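Local coordinates for protein L-iditol 2-dehydrogenase (Clostridium scindens, PDB 4OH1) that probably oxidises L-iditol and related polyols at C2 with NAD+, as a zinc-dependent member of the zinc-containing alcohol dehydrogenase family, at residues K97-Y102 and F142-D147; A154-L159 and R310-M315; P158-L163 and W303-S308; G186-Q191 and S318-K323. All coordinates share one frame; numbering follows the deposited sequence.

Contact 1. Residues K97-Y102 and F142-D147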
loop_
_atom_site.group_PDB
_atom_site.type_symbol
_atom_site.label_atom_id
_atom_site.label_comp_id
_atom_site.label_asym_id
_atom_site.label_seq_id
_atom_site.Cartn_x
_atom_site.Cartn_y
_atom_site.Cartn_z
ATOM N N LYS A 97 25.496 22.329 11.524
ATOM C CA LYS A 97 24.230 22.878 11.058
ATOM C C LYS A 97 23.074 21.872 11.262
ATOM O O LYS A 97 23.213 20.694 10.904
ATOM C CB LYS A 97 24.343 23.248 9.595
ATOM C CG LYS A 97 25.276 24.446 9.344
ATOM C CD LYS A 97 25.257 24.859 7.925
ATOM C CE LYS A 97 26.138 26.047 7.696
ATOM N NZ LYS A 97 26.124 26.290 6.232
ATOM N N VAL A 98 21.936 22.361 11.788
ATOM C CA VAL A 98 20.801 21.517 12.096
ATOM C C VAL A 98 19.447 22.223 11.930
ATOM O O VAL A 98 19.372 23.454 11.845
ATOM C CB VAL A 98 20.880 21.020 13.542
ATOM C CG1 VAL A 98 22.136 20.180 13.776
ATOM C CG2 VAL A 98 20.856 22.204 14.526
ATOM N N VAL A 99 18.389 21.410 11.937
ATOM C CA VAL A 99 17.044 21.856 12.130
ATOM C C VAL A 99 16.494 21.049 13.256
ATOM O O VAL A 99 17.055 19.992 13.651
ATOM C CB VAL A 99 16.164 21.724 10.913
ATOM C CG1 VAL A 99 16.677 22.600 9.790
ATOM C CG2 VAL A 99 16.057 20.265 10.448
ATOM N N ALA A 100 15.427 21.570 13.812
ATOM C CA ALA A 100 14.787 20.957 14.978
ATOM C C ALA A 100 13.321 20.642 14.699
ATOM O O ALA A 100 12.643 21.388 13.988
ATOM C CB ALA A 100 14.870 21.915 16.151
ATOM N N ASN A 101 12.868 19.532 15.264
ATOM C CA ASN A 101 11.482 19.158 15.296
ATOM C C ASN A 101 10.900 19.572 16.654
ATOM O O ASN A 101 11.329 19.070 17.656
ATOM C CB ASN A 101 11.386 17.649 15.091
ATOM C CG ASN A 101 9.971 17.133 15.126
ATOM O OD1 ASN A 101 9.004 17.886 15.188
ATOM N ND2 ASN A 101 9.836 15.822 15.063
ATOM N N TYR A 102 9.916 20.469 16.668
ATOM C CA TYR A 102 9.337 20.990 17.879
ATOM C C TYR A 102 8.738 19.871 18.707
ATOM O O TYR A 102 8.610 20.006 19.927
ATOM C CB TYR A 102 8.239 22.053 17.559
ATOM C CG TYR A 102 7.027 21.465 16.820
ATOM C CD1 TYR A 102 7.012 21.360 15.432
ATOM C CD2 TYR A 102 5.960 20.957 17.503
ATOM C CE1 TYR A 102 5.933 20.792 14.753
ATOM C CE2 TYR A 102 4.878 20.375 16.840
ATOM C CZ TYR A 102 4.871 20.303 15.467
ATOM O OH TYR A 102 3.820 19.696 14.801
ATOM N N PHE A 142 18.236 17.444 13.894
ATOM C CA PHE A 142 18.556 16.760 12.626
ATOM C C PHE A 142 19.635 17.475 11.887
ATOM O O PHE A 142 19.515 18.631 11.607
ATOM C CB PHE A 142 17.323 16.703 11.666
ATOM C CG PHE A 142 16.220 15.808 12.159
ATOM C CD1 PHE A 142 15.283 16.274 13.048
ATOM C CD2 PHE A 142 16.212 14.485 11.815
ATOM C CE1 PHE A 142 14.292 15.416 13.560
ATOM C CE2 PHE A 142 15.227 13.612 12.311
ATOM C CZ PHE A 142 14.257 14.100 13.169
ATOM N N PRO A 143 20.680 16.786 11.506
ATOM C CA PRO A 143 21.698 17.520 10.766
ATOM C C PRO A 143 21.341 17.712 9.300
ATOM O O PRO A 143 20.646 16.888 8.695
ATOM C CB PRO A 143 22.943 16.641 10.903
ATOM C CG PRO A 143 22.388 15.313 10.952
ATOM C CD PRO A 143 21.110 15.430 11.810
ATOM N N ILE A 144 21.868 18.783 8.749
ATOM C CA ILE A 144 21.714 19.131 7.348
ATOM C C ILE A 144 23.110 19.344 6.723
ATOM O O ILE A 144 24.077 19.378 7.421
ATOM C CB ILE A 144 20.832 20.373 7.233
ATOM C CG1 ILE A 144 21.533 21.597 7.799
ATOM C CG2 ILE A 144 19.506 20.152 8.014
ATOM C CD1 ILE A 144 20.639 22.834 7.792
ATOM N N PRO A 145 23.215 19.474 5.401
ATOM C CA PRO A 145 24.541 19.530 4.833
ATOM C C PRO A 145 25.410 20.686 5.346
ATOM O O PRO A 145 24.911 21.782 5.622
ATOM C CB PRO A 145 24.244 19.725 3.343
ATOM C CG PRO A 145 23.014 19.020 3.148
ATOM C CD PRO A 145 22.198 19.354 4.353
ATOM N N ASP A 146 26.708 20.460 5.449
ATOM C CA ASP A 146 27.627 21.496 5.929
ATOM C C ASP A 146 27.567 22.755 5.118
ATOM O O ASP A 146 27.645 23.847 5.647
ATOM C CB ASP A 146 29.036 20.973 5.912
ATOM C CG ASP A 146 29.202 19.769 6.798
ATOM O OD1 ASP A 146 28.358 19.602 7.714
ATOM O OD2 ASP A 146 30.142 18.984 6.560
ATOM N N ASP A 147 27.385 22.621 3.834
ATOM C CA ASP A 147 27.226 23.768 2.955
ATOM C C ASP A 147 25.771 24.234 2.783
ATOM O O ASP A 147 25.450 24.939 1.861
ATOM C CB ASP A 147 27.815 23.394 1.580
ATOM C CG ASP A 147 27.060 22.221 0.892
ATOM O OD1 ASP A 147 26.392 21.412 1.582
ATOM O OD2 ASP A 147 27.130 22.115 -0.359
HETATM O O HOH W 1 25.419 19.241 10.025
HETATM O O HOH W 2 27.266 21.370 9.681
#

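Contact 2. Residues A154-L159 and R310-M315. With ZN (zinc ion), chain B.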
loop_
_atom_site.group_PDB
_atom_site.type_symbol
_atom_site.label_atom_id
_atom_site.label_comp_id
_atom_site.label_asym_id
_atom_site.label_seq_id
_atom_site.Cartn_x
_atom_site.Cartn_y
_atom_site.Cartn_z
ATOM N N ALA A 154 15.265 26.459 7.130
ATOM C CA ALA A 154 14.273 26.891 8.084
ATOM C C ALA A 154 12.862 26.395 7.692
ATOM O O ALA A 154 11.960 26.351 8.515
ATOM C CB ALA A 154 14.253 28.392 8.152
ATOM N N LEU A 155 12.658 26.091 6.419
ATOM C CA LEU A 155 11.341 25.607 5.970
ATOM C C LEU A 155 11.226 24.117 6.017
ATOM O O LEU A 155 10.247 23.607 5.506
ATOM C CB LEU A 155 10.980 26.114 4.566
ATOM C CG LEU A 155 10.309 27.483 4.708
ATOM C CD1 LEU A 155 11.130 28.509 5.508
ATOM C CD2 LEU A 155 10.130 27.984 3.313
ATOM N N VAL A 156 12.169 23.406 6.636
ATOM C CA VAL A 156 12.043 21.961 6.748
ATOM C C VAL A 156 10.764 21.486 7.377
ATOM O O VAL A 156 10.161 20.463 6.898
ATOM C CB VAL A 156 13.249 21.296 7.434
ATOM C CG1 VAL A 156 12.957 19.875 7.834
ATOM C CG2 VAL A 156 14.450 21.283 6.494
ATOM N N GLU A 157 10.297 22.157 8.419
ATOM C CA GLU A 157 9.133 21.632 9.146
ATOM C C GLU A 157 7.866 21.822 8.312
ATOM O O GLU A 157 7.062 20.909 8.201
ATOM C CB GLU A 157 8.963 22.231 10.547
ATOM C CG GLU A 157 7.749 21.644 11.368
ATOM C CD GLU A 157 6.425 22.289 11.017
ATOM O OE1 GLU A 157 6.461 23.422 10.490
ATOM O OE2 GLU A 157 5.344 21.666 11.186
ATOM N N PRO A 158 7.657 22.997 7.749
ATOM C CA PRO A 158 6.445 23.059 6.944
ATOM C C PRO A 158 6.477 22.134 5.709
ATOM O O PRO A 158 5.433 21.607 5.339
ATOM C CB PRO A 158 6.330 24.518 6.556
ATOM C CG PRO A 158 7.597 25.113 6.840
ATOM C CD PRO A 158 8.227 24.312 7.945
ATOM N N LEU A 159 7.653 21.903 5.128
ATOM C CA LEU A 159 7.787 20.891 4.058
ATOM C C LEU A 159 7.363 19.520 4.532
ATOM O O LEU A 159 6.727 18.795 3.765
ATOM C CB LEU A 159 9.168 20.866 3.458
ATOM C CG LEU A 159 9.351 20.116 2.143
ATOM C CD1 LEU A 159 8.529 20.805 0.977
ATOM C CD2 LEU A 159 10.786 20.126 1.795
ATOM N N ARG A 310 16.177 15.872 2.764
ATOM C CA ARG A 310 16.683 15.437 1.425
ATOM C C ARG A 310 16.034 16.148 0.238
ATOM O O ARG A 310 16.664 16.305 -0.797
ATOM C CB ARG A 310 16.569 13.957 1.252
ATOM C CG ARG A 310 17.518 13.202 2.137
ATOM C CD ARG A 310 17.575 11.748 1.736
ATOM N NE ARG A 310 16.325 11.049 1.967
ATOM C CZ ARG A 310 15.968 10.544 3.137
ATOM N NH1 ARG A 310 16.787 10.665 4.166
ATOM N NH2 ARG A 310 14.818 9.906 3.298
HETATM N N MSE A 311 14.796 16.612 0.414
HETATM C CA MSE A 311 14.042 17.315 -0.639
HETATM C C MSE A 311 14.408 18.784 -0.831
HETATM O O MSE A 311 14.208 19.399 -1.901
HETATM C CB MSE A 311 12.577 17.271 -0.320
HETATM C CG MSE A 311 11.979 15.890 -0.437
HETATM SE SE MSE A 311 12.117 15.149 -2.276
HETATM C CE MSE A 311 11.184 16.445 -3.420
ATOM N N ILE A 312 14.920 19.379 0.212
ATOM C CA ILE A 312 15.222 20.810 0.149
ATOM C C ILE A 312 15.974 21.159 -1.109
ATOM O O ILE A 312 15.533 22.069 -1.793
ATOM C CB ILE A 312 15.954 21.342 1.391
ATOM C CG1 ILE A 312 15.109 21.193 2.661
ATOM C CG2 ILE A 312 16.374 22.773 1.203
ATOM C CD1 ILE A 312 13.943 22.105 2.745
ATOM N N PRO A 313 17.069 20.464 -1.451
ATOM C CA PRO A 313 17.727 20.884 -2.720
ATOM C C PRO A 313 16.869 20.708 -3.999
ATOM O O PRO A 313 17.252 21.210 -5.056
ATOM C CB PRO A 313 18.982 19.999 -2.820
ATOM C CG PRO A 313 19.121 19.369 -1.452
ATOM C CD PRO A 313 17.774 19.372 -0.799
ATOM N N ARG A 314 15.775 19.975 -3.932
ATOM C CA ARG A 314 14.876 19.839 -5.079
ATOM C C ARG A 314 13.817 20.930 -5.137
ATOM O O ARG A 314 13.083 20.998 -6.083
ATOM C CB ARG A 314 14.116 18.495 -5.035
ATOM C CG ARG A 314 15.000 17.236 -5.276
ATOM C CD ARG A 314 15.983 17.298 -6.484
ATOM N NE ARG A 314 16.301 15.934 -6.959
ATOM C CZ ARG A 314 17.435 15.522 -7.534
ATOM N NH1 ARG A 314 18.455 16.337 -7.694
ATOM N NH2 ARG A 314 17.549 14.268 -8.002
HETATM N N MSE A 315 13.673 21.724 -4.096
HETATM C CA MSE A 315 12.625 22.705 -4.029
HETATM C C MSE A 315 13.241 24.014 -4.449
HETATM O O MSE A 315 14.436 24.159 -4.387
HETATM C CB MSE A 315 12.148 22.926 -2.607
HETATM C CG MSE A 315 11.721 21.739 -1.859
HETATM SE SE MSE A 315 10.179 20.974 -2.768
HETATM C CE MSE A 315 8.883 22.321 -2.247
HETATM ZN ZN ZN B . 4.984 24.908 10.594
HETATM O O HOH W 3 3.478 23.249 11.418
HETATM O O HOH W 4 3.558 24.321 8.766
#

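Contact 3. Residues P158-L163 and W303-S308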
loop_
_atom_site.group_PDB
_atom_site.type_symbol
_atom_site.label_atom_id
_atom_site.label_comp_id
_atom_site.label_asym_id
_atom_site.label_seq_id
_atom_site.Cartn_x
_atom_site.Cartn_y
_atom_site.Cartn_z
ATOM N N PRO A 158 7.657 22.997 7.749
ATOM C CA PRO A 158 6.445 23.059 6.944
ATOM C C PRO A 158 6.477 22.134 5.709
ATOM O O PRO A 158 5.433 21.607 5.339
ATOM C CB PRO A 158 6.330 24.518 6.556
ATOM C CG PRO A 158 7.597 25.113 6.840
ATOM C CD PRO A 158 8.227 24.312 7.945
ATOM N N LEU A 159 7.653 21.903 5.128
ATOM C CA LEU A 159 7.787 20.891 4.058
ATOM C C LEU A 159 7.363 19.520 4.532
ATOM O O LEU A 159 6.727 18.795 3.765
ATOM C CB LEU A 159 9.168 20.866 3.458
ATOM C CG LEU A 159 9.351 20.116 2.143
ATOM C CD1 LEU A 159 8.529 20.805 0.977
ATOM C CD2 LEU A 159 10.786 20.126 1.795
ATOM N N THR A 160 7.648 19.142 5.785
ATOM C CA THR A 160 7.115 17.880 6.265
ATOM C C THR A 160 5.586 17.795 6.258
ATOM O O THR A 160 5.022 16.717 6.107
ATOM C CB THR A 160 7.555 17.518 7.697
ATOM O OG1 THR A 160 6.981 18.446 8.645
ATOM C CG2 THR A 160 9.096 17.497 7.841
ATOM N N VAL A 161 4.915 18.896 6.583
ATOM C CA VAL A 161 3.488 18.943 6.530
ATOM C C VAL A 161 2.983 18.820 5.085
ATOM O O VAL A 161 2.051 18.115 4.779
ATOM C CB VAL A 161 2.970 20.264 7.140
ATOM C CG1 VAL A 161 1.470 20.358 6.945
ATOM C CG2 VAL A 161 3.263 20.318 8.634
ATOM N N ALA A 162 3.636 19.519 4.184
ATOM C CA ALA A 162 3.300 19.425 2.814
ATOM C C ALA A 162 3.565 18.028 2.257
ATOM O O ALA A 162 2.710 17.498 1.508
ATOM C CB ALA A 162 4.052 20.473 2.050
ATOM N N LEU A 163 4.697 17.417 2.625
ATOM C CA LEU A 163 4.994 16.068 2.189
ATOM C C LEU A 163 3.970 15.082 2.694
ATOM O O LEU A 163 3.559 14.208 1.938
ATOM C CB LEU A 163 6.392 15.600 2.642
ATOM C CG LEU A 163 7.542 16.167 1.840
ATOM C CD1 LEU A 163 8.806 16.120 2.641
ATOM C CD2 LEU A 163 7.767 15.395 0.589
ATOM N N TRP A 303 7.855 10.841 11.065
ATOM C CA TRP A 303 9.030 10.348 10.376
ATOM C C TRP A 303 9.362 11.067 9.078
ATOM O O TRP A 303 9.902 10.460 8.198
ATOM C CB TRP A 303 8.864 8.867 10.051
ATOM C CG TRP A 303 8.377 8.060 11.241
ATOM C CD1 TRP A 303 7.276 7.270 11.269
ATOM C CD2 TRP A 303 8.985 7.951 12.554
ATOM N NE1 TRP A 303 7.146 6.688 12.513
ATOM C CE2 TRP A 303 8.192 7.072 13.308
ATOM C CE3 TRP A 303 10.119 8.504 13.157
ATOM C CZ2 TRP A 303 8.479 6.753 14.636
ATOM C CZ3 TRP A 303 10.388 8.200 14.496
ATOM C CH2 TRP A 303 9.578 7.332 15.202
ATOM N N GLN A 304 9.046 12.345 8.963
ATOM C CA GLN A 304 9.245 13.040 7.717
ATOM C C GLN A 304 10.488 13.900 7.648
ATOM O O GLN A 304 10.815 14.445 6.569
ATOM C CB GLN A 304 8.035 13.930 7.415
ATOM C CG GLN A 304 6.713 13.209 7.283
ATOM C CD GLN A 304 6.565 12.463 5.960
ATOM O OE1 GLN A 304 7.519 12.114 5.316
ATOM N NE2 GLN A 304 5.384 12.196 5.602
ATOM N N PHE A 305 11.157 14.083 8.766
ATOM C CA PHE A 305 12.239 15.081 8.812
ATOM C C PHE A 305 13.434 14.759 7.908
ATOM O O PHE A 305 13.869 15.600 7.122
ATOM C CB PHE A 305 12.607 15.389 10.275
ATOM C CG PHE A 305 11.836 16.606 10.852
ATOM C CD1 PHE A 305 10.501 16.499 11.273
ATOM C CD2 PHE A 305 12.434 17.839 10.940
ATOM C CE1 PHE A 305 9.807 17.615 11.764
ATOM C CE2 PHE A 305 11.733 18.950 11.427
ATOM C CZ PHE A 305 10.431 18.826 11.830
ATOM N N PRO A 306 13.944 13.523 7.944
ATOM C CA PRO A 306 15.084 13.196 7.072
ATOM C C PRO A 306 14.725 13.374 5.584
ATOM O O PRO A 306 15.486 14.028 4.820
ATOM C CB PRO A 306 15.412 11.744 7.454
ATOM C CG PRO A 306 14.938 11.670 8.891
ATOM C CD PRO A 306 13.666 12.429 8.892
ATOM N N LYS A 307 13.536 12.887 5.228
ATOM C CA LYS A 307 12.957 13.045 3.869
ATOM C C LYS A 307 12.891 14.491 3.412
ATOM O O LYS A 307 13.364 14.917 2.327
ATOM C CB LYS A 307 11.585 12.369 3.856
ATOM C CG LYS A 307 10.909 12.363 2.498
ATOM C CD LYS A 307 9.491 11.966 2.566
ATOM C CE LYS A 307 9.321 10.546 3.010
ATOM N NZ LYS A 307 7.933 10.354 3.399
ATOM N N SER A 308 12.333 15.283 4.268
ATOM C CA SER A 308 12.211 16.691 3.990
ATOM C C SER A 308 13.542 17.361 3.804
ATOM O O SER A 308 13.756 18.202 2.892
ATOM C CB SER A 308 11.432 17.327 5.140
ATOM O OG SER A 308 11.316 18.713 4.945
#

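Contact 4. Residues G186-Q191 and S318-K323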
loop_
_atom_site.group_PDB
_atom_site.type_symbol
_atom_site.label_atom_id
_atom_site.label_comp_id
_atom_site.label_asym_id
_atom_site.label_seq_id
_atom_site.Cartn_x
_atom_site.Cartn_y
_atom_site.Cartn_z
ATOM N N GLY A 186 0.629 25.902 0.245
ATOM C CA GLY A 186 0.118 25.791 -1.096
ATOM C C GLY A 186 1.206 25.750 -2.141
ATOM O O GLY A 186 1.160 24.916 -3.034
HETATM N N MSE A 187 2.177 26.661 -2.040
HETATM C CA MSE A 187 3.234 26.762 -3.026
HETATM C C MSE A 187 4.124 25.537 -2.898
HETATM O O MSE A 187 4.544 24.951 -3.873
HETATM C CB MSE A 187 4.058 28.020 -2.828
HETATM C CG MSE A 187 3.309 29.325 -3.079
HETATM SE SE MSE A 187 2.357 29.336 -4.824
HETATM C CE MSE A 187 0.606 28.657 -4.291
HETATM N N MSE A 188 4.378 25.082 -1.700
HETATM C CA MSE A 188 5.148 23.843 -1.545
HETATM C C MSE A 188 4.412 22.616 -2.139
HETATM O O MSE A 188 5.054 21.751 -2.711
HETATM C CB MSE A 188 5.449 23.558 -0.076
HETATM C CG MSE A 188 6.275 24.652 0.548
HETATM SE SE MSE A 188 6.810 24.338 2.437
HETATM C CE MSE A 188 6.379 26.187 3.021
ATOM N N LEU A 189 3.098 22.532 -1.949
ATOM C CA LEU A 189 2.301 21.476 -2.585
ATOM C C LEU A 189 2.347 21.580 -4.128
ATOM O O LEU A 189 2.366 20.579 -4.813
ATOM C CB LEU A 189 0.882 21.506 -2.101
ATOM C CG LEU A 189 0.753 21.015 -0.655
ATOM C CD1 LEU A 189 -0.641 21.342 -0.152
ATOM C CD2 LEU A 189 1.050 19.518 -0.545
ATOM N N VAL A 190 2.384 22.774 -4.676
ATOM C CA VAL A 190 2.505 22.888 -6.114
ATOM C C VAL A 190 3.810 22.204 -6.549
ATOM O O VAL A 190 3.828 21.358 -7.470
ATOM C CB VAL A 190 2.456 24.329 -6.632
ATOM C CG1 VAL A 190 2.878 24.407 -8.067
ATOM C CG2 VAL A 190 1.036 24.908 -6.503
ATOM N N GLN A 191 4.908 22.556 -5.901
ATOM C CA GLN A 191 6.213 22.011 -6.265
ATOM C C GLN A 191 6.261 20.512 -6.054
ATOM O O GLN A 191 6.821 19.791 -6.887
ATOM C CB GLN A 191 7.333 22.711 -5.531
ATOM C CG GLN A 191 7.479 24.182 -5.978
ATOM C CD GLN A 191 8.769 24.848 -5.558
ATOM O OE1 GLN A 191 9.785 24.184 -5.396
ATOM N NE2 GLN A 191 8.755 26.177 -5.465
ATOM N N SER A 318 12.926 30.349 -3.669
ATOM C CA SER A 318 12.984 31.758 -4.066
ATOM C C SER A 318 11.590 32.170 -4.518
ATOM O O SER A 318 11.314 33.293 -4.672
ATOM C CB SER A 318 13.942 31.919 -5.213
ATOM O OG SER A 318 13.420 31.303 -6.395
ATOM N N LYS A 319 10.685 31.224 -4.658
ATOM C CA LYS A 319 9.332 31.498 -5.074
ATOM C C LYS A 319 8.326 31.372 -3.947
ATOM O O LYS A 319 7.125 31.393 -4.171
ATOM C CB LYS A 319 9.000 30.421 -6.105
ATOM C CG LYS A 319 9.887 30.567 -7.331
ATOM C CD LYS A 319 9.526 29.589 -8.400
ATOM C CE LYS A 319 10.378 29.759 -9.610
ATOM N NZ LYS A 319 10.383 28.422 -10.259
ATOM N N ILE A 320 8.824 31.229 -2.727
ATOM C CA ILE A 320 7.999 30.938 -1.592
ATOM C C ILE A 320 8.353 31.857 -0.448
ATOM O O ILE A 320 7.467 32.520 0.114
ATOM C CB ILE A 320 8.189 29.477 -1.190
ATOM C CG1 ILE A 320 7.714 28.560 -2.346
ATOM C CG2 ILE A 320 7.440 29.172 0.101
ATOM C CD1 ILE A 320 7.808 27.047 -2.063
ATOM N N ILE A 321 9.643 31.912 -0.105
ATOM C CA ILE A 321 10.096 32.848 0.898
ATOM C C ILE A 321 10.110 34.185 0.256
ATOM O O ILE A 321 10.935 34.436 -0.569
ATOM C CB ILE A 321 11.476 32.562 1.415
ATOM C CG1 ILE A 321 11.498 31.204 2.091
ATOM C CG2 ILE A 321 11.821 33.636 2.449
ATOM C CD1 ILE A 321 12.902 30.599 2.299
ATOM N N GLN A 322 9.186 35.044 0.628
ATOM C CA GLN A 322 9.069 36.317 -0.066
ATOM C C GLN A 322 9.540 37.467 0.768
ATOM O O GLN A 322 9.636 38.538 0.251
ATOM C CB GLN A 322 7.626 36.585 -0.447
ATOM C CG GLN A 322 7.050 35.453 -1.244
ATOM C CD GLN A 322 5.830 35.831 -1.987
ATOM O OE1 GLN A 322 4.706 35.816 -1.454
ATOM N NE2 GLN A 322 6.010 36.092 -3.269
ATOM N N LYS A 323 9.829 37.268 2.047
ATOM C CA LYS A 323 10.346 38.359 2.878
ATOM C C LYS A 323 11.312 37.798 3.882
ATOM O O LYS A 323 11.023 36.773 4.471
ATOM C CB LYS A 323 9.221 38.973 3.720
ATOM C CG LYS A 323 8.383 39.943 3.021
ATOM C CD LYS A 323 9.067 41.279 2.995
ATOM C CE LYS A 323 8.248 42.250 2.195
ATOM N NZ LYS A 323 8.968 43.522 2.305
#

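Contact 1. Residues K97-Y102 and F142-D147
Val-99 and Phe-142 form the antiparallel hydrogen-bonded pair between strands 97-100 and 141-143. Phe-142 N donates to Val-99 O at 2.8 Å, and Val-99 N donates to Phe-142 O at 3.0 Å. Beyond the strand, Ile-144 N reaches Lys-97 O at 3.2 Å, standing 39° out of the carbonyl plane. The Lys-97 chain runs extended beyond CG and brings NZ to Asp-146 O at 2.9 Å; NZ also bonds Ala-148 O, so two backbone carbonyls hold the ammonium. Water 1 donates to Lys-97 O and to Ile-144 O, while water 2 joins Lys-97 N to Asp-146 OD1. The ladder is part of the mixed sheet in the GroES-like catalytic domain of this dehydrogenase family. Val-98 and Pro-143 make the adjoining non-hydrogen-bonded pair, where Val-98 CA lies 3.2 Å from Phe-142 O in a CA-H...O contact. Apolar contacts lie along the ladder: Val-99 CG2 meets Phe-142 CB at 4.0 Å, and Val-99 CG1 meets Ile-144 CG2 at 4.1 Å, the two side chains lying at about a right angle. Past the ladder, Asn-101 CB meets the edge of the Phe-142 ring at CE1. Arg-113 of the second subunit makes a cation-pi contact with Phe-142.

Contact 2. Residues A154-L159 and R310-M315
Leu-159 packs against Met-311, Ile-312 and Met-315, joining the first turn of helix 156-168 to the end of helix 305-311 and the 3-10 turn that follows. Both elements belong to the zinc-dependent alcohol dehydrogenase fold, in which a GroES-like catalytic domain is joined to a Rossmann domain. The contact across the segments is wholly apolar and buried. Leu-159 CG stands anti to the backbone N (chi1 -166°), and the two methyls beyond it divide the work. CD2 meets Ile-312 CD1 at 3.8 Å and Met-311 CB at 4.0 Å; the rest of the selenomethionine Met-311 bends away. CD1 takes the other selenomethionine, Met-315, whose CE approaches to 3.6 Å as the two side chains run antiparallel alongside one another. Val-156 adds CG2, which lies 3.9 Å from Ile-312 CD1 and meets that side chain at about a right angle.

Among charged groups, Arg-314 forms a salt bridge with Asp-220 of the third subunit. Metal coordination belongs to the same helical turn as the packing but comes from Glu-157, which makes no contact with residues 310-315. His-74 and Glu-75 are protein ligands of the same zinc ion. Glu-157 OE1 binds the zinc ion at 2.1 Å, while OE2 accepts a hydrogen bond from water 3, itself a zinc ligand.

Contact 3. Residues P158-L163 and W303-S308
Thr-160 and Gln-304 bring the two backbones nearest, their CA atoms 5.5 Å apart. Residues 158-163 are helical throughout, whereas residues 303-308 enter helix 305-311 from a loop, and Ser-308 N bonds Gln-304 O. Thr-160 contributes the most buried surface: its CB lies 3.6 Å from Gln-304 CB, and its CG2 is 3.6 Å from Ser-308 CB. The same methyl stands over one face of the Phe-305 ring, 4.1 Å from the centroid and offset toward the rim, in a CH-pi contact. Thr-160 OG1 lies between the backbone N and the carbonyl carbon (chi1 67°), where it can bond Glu-157 O within its own helix.

Ser-308 OG, anti to its backbone N (chi1 178°), lies 3.4 Å from Leu-159 CB and bonds Val-156 O. Leu-163 CD1 reaches Ser-308 CA at 3.7 Å. At the polar end, Lys-307 NZ bonds Gln-304 OE1 at 2.6 Å, in the amide plane on a lone pair, and also makes a salt bridge with Glu-167. Gln-304 NE2 is taken by Glu-167 and Ser-164, which tie the amide to helix 156-168. This packing of helix 156-168 against residues 303-308 lies beside the zinc site of the alcohol dehydrogenase fold, where Phe-305 touches the metal ligand Glu-157.

Contact 4. Residues G186-Q191 and S318-K323
The amide of Gln-191, whose NE2 lies against Ile-320 CD1 (3.6 Å), is held at both ends from outside the two segments: NE2 donates to Asn-217 OD1, and OE1 accepts from Asp-316 N. With both ends of the amide engaged, its rotation is fixed, and the extended Gln-191 chain meets Ile-320 tip to tip. Asn-217 also bonds Lys-319 O through ND2, so one asparagine links the helix side chain to the backbone of residues 318-323.

Ile-320 carries the apolar part. Its CG1 is anti to the carbonyl carbon (chi1 -63°) and comes 3.7 Å from CB of the selenomethionine Met-187, which also touches Leu-213 and Ala-214 of helix 208-216. Ile-320 CD1 continues to CG of the selenomethionine Met-188 at 3.9 Å, where the two side chains cross at about a right angle. Helix 184-194 carries Gly-186, the last glycine of a GxGxxG pattern consistent with a Rossmann dinucleotide-binding turn; strand 321-326 belongs to the mixed sheet of the other domain. At this domain junction the two segments meet through van der Waals contacts, while the amide pressed on the isoleucine has its polar atoms satisfied by neighbouring residues.

Contacts 2, 3 and 4 are buried, whereas contact 1 is partly exposed, with its turn after strand 141-143 at the surface. Contacts 2 and 3 use the same pair of helices, 156-168 and 305-311, and share Leu-159. Contact 1 meets contact 3 where the rings of Phe-142 and Phe-305 pack, and meets contact 2 through Val-99 and Val-156. Contact 4 adjoins contact 2 at Met-188 and Leu-159, and reaches the same mixed sheet as contact 1. Chemistry follows place: contact 1 is a strand ladder of backbone bonds with two bridging waters, contacts 2 and 3 are mainly apolar packing next to the zinc site, and contact 4 is apolar packing between the Rossmann and catalytic domains.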